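Local coordinates for protein pyridoxal kinase (Entamoeba histolytica, PDB 4S1H) that probably phosphorylates pyridoxal with ATP to give pyridoxal 5'-phosphate, as a pyridoxal kinase of the ribokinase clan, and binds ADP and magnesium, at residues I188-F193 and N201-I206; A237-I242 and E272-T277. All coordinates share one frame; numbering follows the deposited sequence.

Contact 1: residues I188-F193 and N201-I206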
loop_
_atom_site.group_PDB
_atom_site.type_symbol
_atom_site.label_atom_id
_atom_site.label_comp_id
_atom_site.label_asym_id
_atom_site.label_seq_id
_atom_site.Cartn_x
_atom_site.Cartn_y
_atom_site.Cartn_z
ATOM N N ILE A 188 -21.581 2.743 21.165
ATOM C CA ILE A 188 -21.242 4.106 21.604
ATOM C C ILE A 188 -19.765 4.365 21.449
ATOM O O ILE A 188 -18.945 3.529 21.812
ATOM C CB ILE A 188 -21.599 4.367 23.079
ATOM C CG1 ILE A 188 -22.991 3.876 23.360
ATOM C CG2 ILE A 188 -21.429 5.853 23.385
ATOM C CD1 ILE A 188 -24.068 4.432 22.457
ATOM N N LEU A 189 -19.443 5.512 20.850
ATOM C CA LEU A 189 -18.115 6.040 20.801
ATOM C C LEU A 189 -18.022 7.115 21.869
ATOM O O LEU A 189 -18.955 7.888 22.027
ATOM C CB LEU A 189 -17.831 6.593 19.398
ATOM C CG LEU A 189 -16.573 7.406 19.158
ATOM C CD1 LEU A 189 -16.029 7.114 17.747
ATOM C CD2 LEU A 189 -16.828 8.892 19.348
ATOM N N LEU A 190 -16.921 7.132 22.613
ATOM C CA LEU A 190 -16.653 8.134 23.636
ATOM C C LEU A 190 -15.366 8.883 23.287
ATOM O O LEU A 190 -14.348 8.253 22.914
ATOM C CB LEU A 190 -16.528 7.468 25.001
ATOM C CG LEU A 190 -15.917 8.316 26.125
ATOM C CD1 LEU A 190 -16.871 9.409 26.583
ATOM C CD2 LEU A 190 -15.533 7.388 27.260
ATOM N N CYS A 191 -15.405 10.214 23.301
ATOM C CA CYS A 191 -14.193 11.029 23.164
ATOM C C CYS A 191 -13.971 11.730 24.486
ATOM O O CYS A 191 -14.826 12.514 24.918
ATOM C CB CYS A 191 -14.338 12.057 22.078
ATOM S SG CYS A 191 -12.747 12.749 21.597
ATOM N N SER A 192 -12.845 11.419 25.126
ATOM C CA SER A 192 -12.563 11.858 26.484
ATOM C C SER A 192 -11.268 12.669 26.447
ATOM O O SER A 192 -10.271 12.223 25.894
ATOM C CB SER A 192 -12.361 10.650 27.376
ATOM O OG SER A 192 -11.978 10.994 28.708
ATOM N N PHE A 193 -11.280 13.815 27.136
ATOM C CA PHE A 193 -10.152 14.738 27.196
ATOM C C PHE A 193 -9.590 14.818 28.609
ATOM O O PHE A 193 -10.349 14.888 29.616
ATOM C CB PHE A 193 -10.549 16.134 26.735
ATOM C CG PHE A 193 -10.997 16.194 25.325
ATOM C CD1 PHE A 193 -12.309 15.934 24.990
ATOM C CD2 PHE A 193 -10.087 16.510 24.313
ATOM C CE1 PHE A 193 -12.741 15.989 23.691
ATOM C CE2 PHE A 193 -10.513 16.563 22.995
ATOM C CZ PHE A 193 -11.831 16.290 22.673
ATOM N N ASN A 201 -16.037 16.662 26.489
ATOM C CA ASN A 201 -16.214 15.251 26.239
ATOM C C ASN A 201 -17.529 15.008 25.527
ATOM O O ASN A 201 -18.544 15.684 25.808
ATOM C CB ASN A 201 -16.265 14.446 27.566
ATOM C CG ASN A 201 -14.917 14.361 28.263
ATOM O OD1 ASN A 201 -13.889 14.833 27.747
ATOM N ND2 ASN A 201 -14.909 13.759 29.432
ATOM N N PHE A 202 -17.557 13.980 24.678
ATOM C CA PHE A 202 -18.756 13.661 23.937
ATOM C C PHE A 202 -18.887 12.183 23.605
ATOM O O PHE A 202 -17.902 11.419 23.653
ATOM C CB PHE A 202 -18.879 14.504 22.661
ATOM C CG PHE A 202 -17.859 14.192 21.593
ATOM C CD1 PHE A 202 -18.088 13.221 20.596
ATOM C CD2 PHE A 202 -16.719 14.951 21.532
ATOM C CE1 PHE A 202 -17.145 12.998 19.589
ATOM C CE2 PHE A 202 -15.776 14.746 20.528
ATOM C CZ PHE A 202 -15.988 13.775 19.552
ATOM N N THR A 203 -20.126 11.802 23.308
ATOM C CA THR A 203 -20.427 10.484 22.761
ATOM C C THR A 203 -21.162 10.594 21.433
ATOM O O THR A 203 -21.704 11.643 21.081
ATOM C CB THR A 203 -21.242 9.599 23.731
ATOM O OG1 THR A 203 -22.469 10.245 24.109
ATOM C CG2 THR A 203 -20.435 9.253 24.974
ATOM N N ILE A 204 -21.087 9.516 20.654
ATOM C CA ILE A 204 -21.866 9.351 19.441
ATOM C C ILE A 204 -22.461 7.959 19.504
ATOM O O ILE A 204 -21.736 6.986 19.800
ATOM C CB ILE A 204 -20.977 9.440 18.170
ATOM C CG1 ILE A 204 -20.239 10.788 18.124
ATOM C CG2 ILE A 204 -21.799 9.205 16.899
ATOM C CD1 ILE A 204 -19.355 11.018 16.918
ATOM N N LYS A 205 -23.762 7.874 19.218
ATOM C CA LYS A 205 -24.499 6.602 19.178
ATOM C C LYS A 205 -24.614 6.135 17.714
ATOM O O LYS A 205 -25.110 6.874 16.858
ATOM C CB LYS A 205 -25.872 6.762 19.817
ATOM C CG LYS A 205 -26.635 5.455 19.958
ATOM C CD LYS A 205 -28.039 5.658 20.510
ATOM C CE LYS A 205 -28.091 6.342 21.838
ATOM N NZ LYS A 205 -27.227 5.738 22.874
ATOM N N ILE A 206 -24.160 4.912 17.458
ATOM C CA ILE A 206 -24.117 4.332 16.113
ATOM C C ILE A 206 -24.941 3.034 16.093
ATOM O O ILE A 206 -24.645 2.133 16.856
ATOM C CB ILE A 206 -22.676 3.986 15.747
ATOM C CG1 ILE A 206 -21.813 5.260 15.796
ATOM C CG2 ILE A 206 -22.605 3.328 14.368
ATOM C CD1 ILE A 206 -20.386 5.026 16.250
HETATM O O HOH W 1 -12.349 13.468 30.773
#
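Phe202 carries its CG between the backbone N and carbonyl carbon (chi1 68°), and the ring lies under Cys191 CB of the facing strand, 3.6 Å from centroid to CB and displaced toward the CE2 and CZ rim, a CH-pi contact. Cys191 chi1 of -164° turns SG anti to N, from where it meets the same ring obliquely. Next along this face Leu189 CD2 lies 4.1 Å from Ile204 CG1, the two side chains pointing the same way. The backbones run antiparallel, with paired bonds between Leu189 and Ile204 and again between Cys191 and Phe202, where Cys191 N to Phe202 O is 2.8 Å and nearly straight. On the other face Ile188 lies side by side with the bent chain of Lys205, its CD1 3.4 Å from NZ. Past the last bridge Asn201 OD1 accepts from Phe193 N at 2.9 Å and lies at the edge of the Phe193 ring. A water accepts from Asn201 ND2 and donates to Phe193 O, also meeting Ser192 OG, which His169 holds as well. The face of Leu189, Cys191, Phe202 and Ile204 is apolar and is continued by Ile206 toward ADP, while amide and water extend the polar pairing past the start of strand 202-207.

Contact 2: residues A237-I242 and E272-T277; sequences AVNRAI and ESFTIT. With ADP (adenosine-5'-diphosphate), chain C.
Asn239, buried on the helix, meets the backbone of Phe274 with both ends of its amide. Its CB points toward 272-277, and CG stands anti to the backbone N (chi1 -158°). OD1 accepts from Phe274 N at 3.2 Å, in the carbonyl plane and on a lone pair. ND2 gives a shorter bond of 2.8 Å to Phe274 O, reaching that oxygen from above its carbonyl plane, though the oxygen itself lies close to the plane of the Asn239 amide. Two bonds to one residue fix the rotation of the amide, and Glu272 CB packs 3.6 Å from its CG. Further along the helix, Ile242 CG2 touches Phe274 CE1 at 3.6 Å, the side chains crossing at about a right angle. This is where the chain, after leaving helix 234-250, returns across that helix at the nucleotide site of the ribokinase-like fold: Ile242 turns CD1 to the ribose, 3.4 Å from O3' of ADP. The outer side is more open to solvent, with Arg240 and Glu272 both partly exposed. There Arg240, extended from CG to NE, offers NE to the anti lone pair of Glu272 OE2 in a single salt bridge of 3.1 Å, the guanidinium and carboxylate planes 53° apart; Trp227 makes a cation-pi contact with the same arginine. Glu272 OE1 is bonded to His236 and accepts from a water, which in turn accepts from Asn239 ND2 at 2.9 Å.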
loop_
_atom_site.group_PDB
_atom_site.type_symbol
_atom_site.label_atom_id
_atom_site.label_comp_id
_atom_site.label_asym_id
_atom_site.label_seq_id
_atom_site.Cartn_x
_atom_site.Cartn_y
_atom_site.Cartn_z
ATOM N N ALA A 237 -13.924 15.910 12.444
ATOM C CA ALA A 237 -13.123 14.825 11.856
ATOM C C ALA A 237 -13.685 13.470 12.278
ATOM O O ALA A 237 -13.870 12.579 11.468
ATOM C CB ALA A 237 -11.645 14.943 12.236
ATOM N N VAL A 238 -14.022 13.349 13.560
ATOM C CA VAL A 238 -14.590 12.089 14.049
ATOM C C VAL A 238 -15.949 11.790 13.387
ATOM O O VAL A 238 -16.212 10.665 12.922
ATOM C CB VAL A 238 -14.781 12.105 15.575
ATOM C CG1 VAL A 238 -15.574 10.889 16.060
ATOM C CG2 VAL A 238 -13.437 12.153 16.287
ATOM N N ASN A 239 -16.806 12.811 13.316
ATOM C CA ASN A 239 -18.150 12.646 12.739
ATOM C C ASN A 239 -18.060 12.263 11.266
ATOM O O ASN A 239 -18.733 11.356 10.812
ATOM C CB ASN A 239 -18.956 13.928 12.940
ATOM C CG ASN A 239 -20.461 13.701 12.872
ATOM O OD1 ASN A 239 -20.957 12.802 12.174
ATOM N ND2 ASN A 239 -21.194 14.560 13.534
ATOM N N ARG A 240 -17.177 12.931 10.521
ATOM C CA ARG A 240 -16.987 12.580 9.105
ATOM C C ARG A 240 -16.480 11.158 8.949
ATOM O O ARG A 240 -16.943 10.413 8.097
ATOM C CB ARG A 240 -15.993 13.516 8.437
ATOM C CG ARG A 240 -16.512 14.915 8.244
ATOM C CD ARG A 240 -15.504 15.778 7.486
ATOM N NE ARG A 240 -15.945 17.157 7.413
ATOM C CZ ARG A 240 -15.333 18.132 6.719
ATOM N NH1 ARG A 240 -14.238 17.883 6.029
ATOM N NH2 ARG A 240 -15.846 19.357 6.717
ATOM N N ALA A 241 -15.535 10.773 9.802
ATOM C CA ALA A 241 -14.935 9.460 9.737
ATOM C C ALA A 241 -15.965 8.370 10.047
ATOM O O ALA A 241 -16.076 7.406 9.286
ATOM C CB ALA A 241 -13.716 9.358 10.639
ATOM N N ILE A 242 -16.774 8.566 11.094
ATOM C CA ILE A 242 -17.778 7.580 11.466
ATOM C C ILE A 242 -18.872 7.508 10.414
ATOM O O ILE A 242 -19.358 6.425 10.097
ATOM C CB ILE A 242 -18.379 7.918 12.858
ATOM C CG1 ILE A 242 -17.262 7.796 13.905
ATOM C CG2 ILE A 242 -19.650 7.118 13.172
ATOM C CD1 ILE A 242 -16.933 6.425 14.418
ATOM N N GLU A 272 -21.686 14.752 7.816
ATOM C CA GLU A 272 -21.581 14.497 9.236
ATOM C C GLU A 272 -22.977 14.089 9.677
ATOM O O GLU A 272 -23.770 14.925 10.116
ATOM C CB GLU A 272 -21.061 15.748 9.947
ATOM C CG GLU A 272 -19.661 16.105 9.467
ATOM C CD GLU A 272 -19.055 17.318 10.118
ATOM O OE1 GLU A 272 -19.511 17.699 11.220
ATOM O OE2 GLU A 272 -18.082 17.856 9.529
ATOM N N SER A 273 -23.247 12.795 9.584
ATOM C CA SER A 273 -24.581 12.216 9.727
ATOM C C SER A 273 -25.003 11.936 11.155
ATOM O O SER A 273 -26.172 11.599 11.381
ATOM C CB SER A 273 -24.662 10.871 9.004
ATOM O OG SER A 273 -23.956 10.903 7.821
ATOM N N PHE A 274 -24.072 12.009 12.108
ATOM C CA PHE A 274 -24.389 11.663 13.507
ATOM C C PHE A 274 -24.412 12.896 14.346
ATOM O O PHE A 274 -23.930 13.949 13.976
ATOM C CB PHE A 274 -23.356 10.683 14.054
ATOM C CG PHE A 274 -23.410 9.353 13.393
ATOM C CD1 PHE A 274 -22.685 9.074 12.246
ATOM C CD2 PHE A 274 -24.248 8.368 13.920
ATOM C CE1 PHE A 274 -22.790 7.833 11.652
ATOM C CE2 PHE A 274 -24.337 7.132 13.330
ATOM C CZ PHE A 274 -23.608 6.863 12.204
ATOM N N THR A 275 -25.029 12.758 15.508
ATOM C CA THR A 275 -25.117 13.830 16.457
ATOM C C THR A 275 -23.960 13.715 17.433
ATOM O O THR A 275 -23.729 12.640 17.999
ATOM C CB THR A 275 -26.470 13.745 17.205
ATOM O OG1 THR A 275 -27.539 13.840 16.253
ATOM C CG2 THR A 275 -26.611 14.857 18.217
ATOM N N ILE A 276 -23.259 14.828 17.633
ATOM C CA ILE A 276 -22.268 14.980 18.704
ATOM C C ILE A 276 -23.029 15.288 19.982
ATOM O O ILE A 276 -23.679 16.341 20.104
ATOM C CB ILE A 276 -21.304 16.164 18.427
ATOM C CG1 ILE A 276 -20.513 15.874 17.156
ATOM C CG2 ILE A 276 -20.363 16.422 19.605
ATOM C CD1 ILE A 276 -19.728 14.591 17.214
ATOM N N THR A 277 -22.971 14.357 20.935
ATOM C CA THR A 277 -23.681 14.553 22.218
ATOM C C THR A 277 -22.708 14.834 23.340
ATOM O O THR A 277 -21.980 13.938 23.774
ATOM C CB THR A 277 -24.494 13.307 22.512
ATOM O OG1 THR A 277 -25.399 13.094 21.409
ATOM C CG2 THR A 277 -25.283 13.436 23.866
HETATM P PB ADP C . -11.870 -2.233 15.870
HETATM O O1B ADP C . -12.617 -3.198 16.762
HETATM O O2B ADP C . -11.549 -2.807 14.500
HETATM O O3B ADP C . -10.739 -1.576 16.600
HETATM P PA ADP C . -14.384 -0.811 16.124
HETATM O O1A ADP C . -14.313 0.058 17.350
HETATM O O2A ADP C . -15.067 -2.136 16.202
HETATM O O3A ADP C . -12.887 -1.035 15.542
HETATM O "O5'" ADP C . -15.037 0.002 14.933
HETATM C "C5'" ADP C . -14.587 1.268 14.494
HETATM C "C4'" ADP C . -15.794 2.009 13.994
HETATM O "O4'" ADP C . -16.404 1.262 12.941
HETATM C "C3'" ADP C . -16.858 2.145 15.078
HETATM O "O3'" ADP C . -16.679 3.351 15.830
HETATM C "C2'" ADP C . -18.126 2.116 14.281
HETATM O "O2'" ADP C . -18.406 3.414 13.778
HETATM C "C1'" ADP C . -17.814 1.212 13.102
HETATM N N9 ADP C . -18.263 -0.193 13.250
HETATM C C8 ADP C . -17.549 -1.290 13.535
HETATM N N7 ADP C . -18.325 -2.402 13.551
HETATM C C5 ADP C . -19.571 -2.005 13.258
HETATM C C6 ADP C . -20.889 -2.660 13.088
HETATM N N6 ADP C . -20.997 -3.994 13.262
HETATM N N1 ADP C . -21.942 -1.872 12.783
HETATM C C2 ADP C . -21.822 -0.524 12.617
HETATM N N3 ADP C . -20.650 0.131 12.748
HETATM C C4 ADP C . -19.522 -0.551 13.058
HETATM O O HOH W 2 -19.864 17.108 14.076
#

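How the contacts relate
Contact 1 closes in the sequence before contact 2 opens, and their centres lie about 10 Å apart. The 272-277 segment runs on into the edge of the hairpin sheet: Thr203 N to Thr277 O, at 2.9 Å, is a probable hydrogen bond, so strand 202-207 pairs with 186-193 on one side and with the returning chain on the other. Lys205 O lies 3.4 Å from Phe274 CD2, while Leu189 CD1 packs against Ile242 CD1 at 3.5 Å, seating helix 234-250 on the face of the hairpin that carries Leu189 and Ile206. Both contacts reach the nucleotide: Ile206 from the sheet and Ile242 from the helix belong to the ADP pocket, and Gln246, an ADP-binding residue, adjoins both Ile206 and Phe274.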